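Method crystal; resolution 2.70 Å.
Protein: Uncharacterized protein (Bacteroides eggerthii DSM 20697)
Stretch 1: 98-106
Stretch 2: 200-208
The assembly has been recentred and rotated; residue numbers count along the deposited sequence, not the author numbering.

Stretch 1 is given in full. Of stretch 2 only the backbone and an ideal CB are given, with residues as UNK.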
ATOM      1  N   PRO A  98      35.736   1.218  -0.210  1.00 41.70           N
ATOM      2  CA  PRO A  98      36.986   1.539   0.502  1.00 41.45           C
ATOM      3  C   PRO A  98      36.861   2.740   1.423  1.00 46.00           C
ATOM      4  O   PRO A  98      35.895   3.486   1.337  1.00 45.19           O
ATOM      5  CB  PRO A  98      37.977   1.811  -0.638  1.00 43.68           C
ATOM      6  CG  PRO A  98      37.162   2.281  -1.769  1.00 47.96           C
ATOM      7  CD  PRO A  98      35.793   1.659  -1.630  1.00 43.08           C
ATOM      8  N   ASP A  99      37.882   2.939   2.277  1.00 44.45           N
ATOM      9  CA  ASP A  99      37.962   4.014   3.261  1.00 45.28           C
ATOM     10  C   ASP A  99      38.053   5.376   2.589  1.00 48.88           C
ATOM     11  O   ASP A  99      37.843   6.393   3.252  1.00 50.41           O
ATOM     12  CB  ASP A  99      39.172   3.791   4.194  1.00 49.09           C
ATOM     13  CG  ASP A  99      39.203   2.403   4.808  1.00 60.65           C
ATOM     14  OD1 ASP A  99      38.181   1.987   5.403  1.00 59.92           O
ATOM     15  OD2 ASP A  99      40.206   1.707   4.623  1.00 68.44           O
ATOM     16  N   ALA A 100      38.330   5.389   1.271  1.00 44.38           N
ATOM     17  CA  ALA A 100      38.427   6.582   0.423  1.00 44.81           C
ATOM     18  C   ALA A 100      37.090   7.373   0.400  1.00 50.08           C
ATOM     19  O   ALA A 100      37.095   8.583   0.144  1.00 51.22           O
ATOM     20  CB  ALA A 100      38.822   6.182  -0.998  1.00 44.60           C
ATOM     21  N   ILE A 101      35.967   6.695   0.721  1.00 43.93           N
ATOM     22  CA  ILE A 101      34.622   7.262   0.743  1.00 41.83           C
ATOM     23  C   ILE A 101      34.576   8.478   1.704  1.00 46.86           C
ATOM     24  O   ILE A 101      33.922   9.471   1.368  1.00 46.49           O
ATOM     25  CB  ILE A 101      33.554   6.169   1.087  1.00 42.55           C
ATOM     26  CG1 ILE A 101      32.107   6.646   0.876  1.00 41.36           C
ATOM     27  CG2 ILE A 101      33.738   5.505   2.443  1.00 42.17           C
ATOM     28  CD1 ILE A 101      31.530   6.268  -0.457  1.00 40.90           C
ATOM     29  N   GLY A 102      35.340   8.414   2.806  1.00 44.39           N
ATOM     30  CA  GLY A 102      35.438   9.451   3.838  1.00 45.15           C
ATOM     31  C   GLY A 102      35.975  10.801   3.388  1.00 49.67           C
ATOM     32  O   GLY A 102      35.827  11.792   4.098  1.00 49.07           O
ATOM     33  N   GLN A 103      36.574  10.856   2.194  1.00 47.00           N
ATOM     34  CA  GLN A 103      37.105  12.070   1.577  1.00 47.96           C
ATOM     35  C   GLN A 103      35.966  12.991   1.109  1.00 52.67           C
ATOM     36  O   GLN A 103      36.082  14.222   1.205  1.00 54.88           O
ATOM     37  CB  GLN A 103      38.034  11.691   0.388  1.00 48.87           C
ATOM     38  CG  GLN A 103      38.548  12.847  -0.477  1.00 56.69           C
ATOM     39  CD  GLN A 103      39.129  14.012   0.288  1.00 69.31           C
ATOM     40  OE1 GLN A 103      39.896  13.862   1.255  1.00 63.61           O
ATOM     41  NE2 GLN A 103      38.757  15.201  -0.141  1.00 56.91           N
ATOM     42  N   LEU A 104      34.878  12.386   0.607  1.00 46.64           N
ATOM     43  CA  LEU A 104      33.715  13.056   0.036  1.00 45.51           C
ATOM     44  C   LEU A 104      32.856  13.642   1.131  1.00 50.09           C
ATOM     45  O   LEU A 104      31.712  13.228   1.297  1.00 48.59           O
ATOM     46  CB  LEU A 104      32.896  12.044  -0.806  1.00 43.75           C
ATOM     47  CG  LEU A 104      33.630  11.197  -1.838  1.00 45.55           C
ATOM     48  CD1 LEU A 104      32.650  10.375  -2.618  1.00 43.98           C
ATOM     49  CD2 LEU A 104      34.428  12.052  -2.779  1.00 45.67           C
ATOM     50  N   THR A 105      33.405  14.612   1.883  1.00 47.60           N
ATOM     51  CA  THR A 105      32.740  15.210   3.048  1.00 46.98           C
ATOM     52  C   THR A 105      31.575  16.162   2.681  1.00 49.48           C
ATOM     53  O   THR A 105      30.781  16.516   3.563  1.00 49.97           O
ATOM     54  CB  THR A 105      33.766  15.942   3.898  1.00 50.80           C
ATOM     55  OG1 THR A 105      34.524  16.851   3.083  1.00 53.79           O
ATOM     56  CG2 THR A 105      34.670  14.978   4.652  1.00 39.41           C
ATOM     57  N   GLU A 106      31.435  16.527   1.404  1.00 44.96           N
ATOM     58  CA  GLU A 106      30.358  17.427   0.987  1.00 44.99           C
ATOM     59  C   GLU A 106      29.138  16.642   0.572  1.00 50.15           C
ATOM     60  O   GLU A 106      28.119  17.243   0.197  1.00 49.21           O
ATOM     61  CB  GLU A 106      30.802  18.373  -0.154  1.00 46.39           C
ATOM     62  CG  GLU A 106      31.912  19.331   0.249  1.00 54.47           C
ATOM     63  CD  GLU A 106      31.753  20.004   1.603  1.00 70.27           C
ATOM     64  OE1 GLU A 106      30.670  20.581   1.850  1.00 40.00           O
ATOM     65  OE2 GLU A 106      32.709  19.954   2.416  1.00 69.86           O
ATOM     66  N   UNK A 200      33.753   1.910   7.542  1.00 45.89           N
ATOM     67  CA  UNK A 200      33.483   2.670   8.750  1.00 45.57           C
ATOM     68  C   UNK A 200      33.470   4.176   8.445  1.00 49.26           C
ATOM     69  O   UNK A 200      32.746   4.931   9.094  1.00 49.42           O
ATOM     70  CB  UNK A 200      34.524   2.347   9.824  1.00 45.57           C
ATOM     71  N   UNK A 201      34.280   4.590   7.430  1.00 45.07           N
ATOM     72  CA  UNK A 201      34.569   5.955   6.960  1.00 45.25           C
ATOM     73  C   UNK A 201      33.332   6.810   6.696  1.00 48.62           C
ATOM     74  O   UNK A 201      33.471   8.027   6.720  1.00 48.19           O
ATOM     75  CB  UNK A 201      35.398   5.883   5.676  1.00 45.25           C
ATOM     76  N   UNK A 202      32.136   6.200   6.491  1.00 44.10           N
ATOM     77  CA  UNK A 202      30.858   6.885   6.260  1.00 42.72           C
ATOM     78  C   UNK A 202      30.580   7.909   7.443  1.00 46.23           C
ATOM     79  O   UNK A 202      30.006   8.978   7.200  1.00 43.75           O
ATOM     80  CB  UNK A 202      29.731   5.856   6.147  1.00 42.72           C
ATOM     81  N   UNK A 203      31.102   7.622   8.673  1.00 44.39           N
ATOM     82  CA  UNK A 203      31.023   8.491   9.873  1.00 45.07           C
ATOM     83  C   UNK A 203      31.700   9.856   9.671  1.00 53.16           C
ATOM     84  O   UNK A 203      31.555  10.746  10.519  1.00 55.63           O
ATOM     85  CB  UNK A 203      31.668   7.784  11.067  1.00 45.07           C
ATOM     86  N   UNK A 204      32.536   9.979   8.619  1.00 49.16           N
ATOM     87  CA  UNK A 204      33.218  11.223   8.312  1.00 49.53           C
ATOM     88  C   UNK A 204      32.293  12.150   7.521  1.00 55.32           C
ATOM     89  O   UNK A 204      32.447  13.373   7.606  1.00 57.31           O
ATOM     90  CB  UNK A 204      34.505  10.950   7.531  1.00 49.53           C
ATOM     91  N   UNK A 205      31.312  11.581   6.791  1.00 51.07           N
ATOM     92  CA  UNK A 205      30.363  12.331   5.952  1.00 50.73           C
ATOM     93  C   UNK A 205      29.270  12.936   6.832  1.00 55.55           C
ATOM     94  O   UNK A 205      28.114  12.513   6.797  1.00 55.77           O
ATOM     95  CB  UNK A 205      29.748  11.429   4.880  1.00 50.73           C
ATOM     96  N   UNK A 206      29.651  13.946   7.624  1.00 53.29           N
ATOM     97  CA  UNK A 206      28.774  14.606   8.598  1.00 53.85           C
ATOM     98  C   UNK A 206      27.661  15.424   7.918  1.00 57.81           C
ATOM     99  O   UNK A 206      26.757  15.878   8.623  1.00 59.67           O
ATOM    100  CB  UNK A 206      29.602  15.516   9.507  1.00 53.85           C
ATOM    101  N   UNK A 207      27.697  15.588   6.571  1.00 51.31           N
ATOM    102  CA  UNK A 207      26.674  16.354   5.849  1.00 49.29           C
ATOM    103  C   UNK A 207      25.644  15.420   5.179  1.00 51.81           C
ATOM    104  O   UNK A 207      24.663  15.914   4.607  1.00 52.04           O
ATOM    105  CB  UNK A 207      27.334  17.249   4.798  1.00 49.29           C
ATOM    106  N   UNK A 208      25.846  14.080   5.293  1.00 45.96           N
ATOM    107  CA  UNK A 208      24.997  13.035   4.711  1.00 43.55           C
ATOM    108  C   UNK A 208      23.562  13.166   5.209  1.00 47.10           C
ATOM    109  O   UNK A 208      23.340  13.265   6.406  1.00 46.94           O
ATOM    110  CB  UNK A 208      25.546  11.647   5.048  1.00 43.55           C
TER

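Position 200 opens a 3-10 segment that runs to position 204. Nothing of stretch 1 lies near its ideal CB, so many side chains would suit. The residue is Lys200, extended, its end leading away.

Position 201 points its CB toward stretch 1. The ideal CB is 3.5 Å from Asp99 O and 3.7 Å from Ile101 CG2, and the backbone of Gly102 is close by. Space is short, so a small side chain fits best. The residue is Ala201. Its CB packs on Ile101 CG2 at 3.7 Å. The fit is mutual: an ideal CB on Gly102 would lie 3.2 Å from Ala201 CB, which is tight.

Position 202 points sideways, and its ideal CB is 5.5 Å from Ile101 CG2. A medium apolar side chain could reach that methyl. The residue is Val202. Its CG2 makes a loose apolar contact with Ile101 CG2 at 4.5 Å.

Position 203 is out of reach of stretch 1. The residue is Met203, present as selenomethionine.

Position 204 points toward stretch 1, with its ideal CB 3.8 Å from Gly102 O. That carbonyl offers an acceptor. A long donor such as Arg or Lys would suit, and so might Gln. The residue is Arg204. Its chain extends past Gly102, and chi4 of -92° turns the guanidinium so that NH1 donates a hydrogen bond to Gly102 O at 2.6 Å. The oxygen lies at the guanidinium edge, near its plane. Arg204 NH1 also touches Thr105 CG2 at 3.4 Å.

Position 205 has phi/psi of -79/71, outside the 3-10 segment, and begins a type I turn ending at 208. Its CB points sideways, and the ideal CB is 4.5 Å from Leu104 O. Ile101 and Leu104 offer apolar surface, so Leu, Ile or Met would suit. The residue is Leu205, with chi1 m and chi2 t. Its end comes nearer: Leu205 CD1 is 4.3 Å from Ile101 CG1, and Leu205 CD2 is 4.4 Å from Leu104 CB. Leu205 CD2 also sits close to Leu104 O, at 2.9 Å.

Position 206 has no stretch 1 atom near its ideal CB. A polar side chain would do; it is Thr206.

The CB of position 207 points toward stretch 1, and the ideal CB lies 3.7 Å from Thr105 O. The Glu106 carboxylate favours a long basic side chain. The residue is Lys207. Its NZ forms a salt bridge with Glu106 OE1 at 3.0 Å.

Position 208 points sideways, without contact. The residue is Leu208.

Stretch 2, residues 200-208: KAVMRLTKL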
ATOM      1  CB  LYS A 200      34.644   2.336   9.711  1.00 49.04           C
ATOM      2  CG  LYS A 200      34.543   2.806  11.145  1.00 57.64           C
ATOM      3  CD  LYS A 200      35.788   2.378  11.902  1.00 60.58           C
ATOM      4  CE  LYS A 200      35.812   2.931  13.307  1.00 73.82           C
ATOM      5  NZ  LYS A 200      36.990   2.454  14.094  1.00 82.11           N
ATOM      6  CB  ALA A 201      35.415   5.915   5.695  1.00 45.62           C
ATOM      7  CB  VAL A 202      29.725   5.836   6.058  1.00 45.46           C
ATOM      8  CG1 VAL A 202      28.346   6.482   5.960  1.00 44.65           C
ATOM      9  CG2 VAL A 202      29.993   5.012   4.809  1.00 44.55           C
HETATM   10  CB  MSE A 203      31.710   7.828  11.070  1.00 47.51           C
HETATM   11  CG  MSE A 203      31.145   6.497  11.515  1.00 52.58           C
HETATM   12 SE   MSE A 203      32.184   5.941  13.071  0.75 59.69          SE
HETATM   13  CE  MSE A 203      31.625   4.078  13.204  1.00 55.58           C
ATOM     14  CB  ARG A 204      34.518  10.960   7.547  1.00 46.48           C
ATOM     15  CG  ARG A 204      35.511  12.118   7.635  1.00 53.76           C
ATOM     16  CD  ARG A 204      36.884  11.651   7.239  1.00 60.45           C
ATOM     17  NE  ARG A 204      37.898  12.700   7.318  1.00 60.10           N
ATOM     18  CZ  ARG A 204      38.243  13.492   6.308  1.00 76.03           C
ATOM     19  NH1 ARG A 204      37.656  13.366   5.125  1.00 69.03           N
ATOM     20  NH2 ARG A 204      39.186  14.410   6.469  1.00 60.76           N
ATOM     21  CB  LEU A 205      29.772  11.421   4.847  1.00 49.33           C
ATOM     22  CG  LEU A 205      30.748  10.450   4.154  1.00 53.05           C
ATOM     23  CD1 LEU A 205      30.019   9.485   3.268  1.00 51.26           C
ATOM     24  CD2 LEU A 205      31.857  11.178   3.411  1.00 55.78           C
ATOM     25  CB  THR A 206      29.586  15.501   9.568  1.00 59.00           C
ATOM     26  OG1 THR A 206      30.253  16.538   8.843  1.00 58.58           O
ATOM     27  CG2 THR A 206      30.600  14.703  10.401  1.00 54.79           C
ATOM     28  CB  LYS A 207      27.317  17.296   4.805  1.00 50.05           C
ATOM     29  CG  LYS A 207      28.241  18.329   5.419  1.00 52.56           C
ATOM     30  CD  LYS A 207      28.533  19.485   4.499  1.00 57.09           C
ATOM     31  CE  LYS A 207      29.517  20.410   5.173  1.00 61.04           C
ATOM     32  NZ  LYS A 207      29.623  21.715   4.475  1.00 70.66           N
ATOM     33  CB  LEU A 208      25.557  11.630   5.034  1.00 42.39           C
ATOM     34  CG  LEU A 208      25.172  10.475   4.098  1.00 44.94           C
ATOM     35  CD1 LEU A 208      25.634  10.740   2.655  1.00 44.48           C
ATOM     36  CD2 LEU A 208      25.748   9.153   4.592  1.00 42.52           C
TER
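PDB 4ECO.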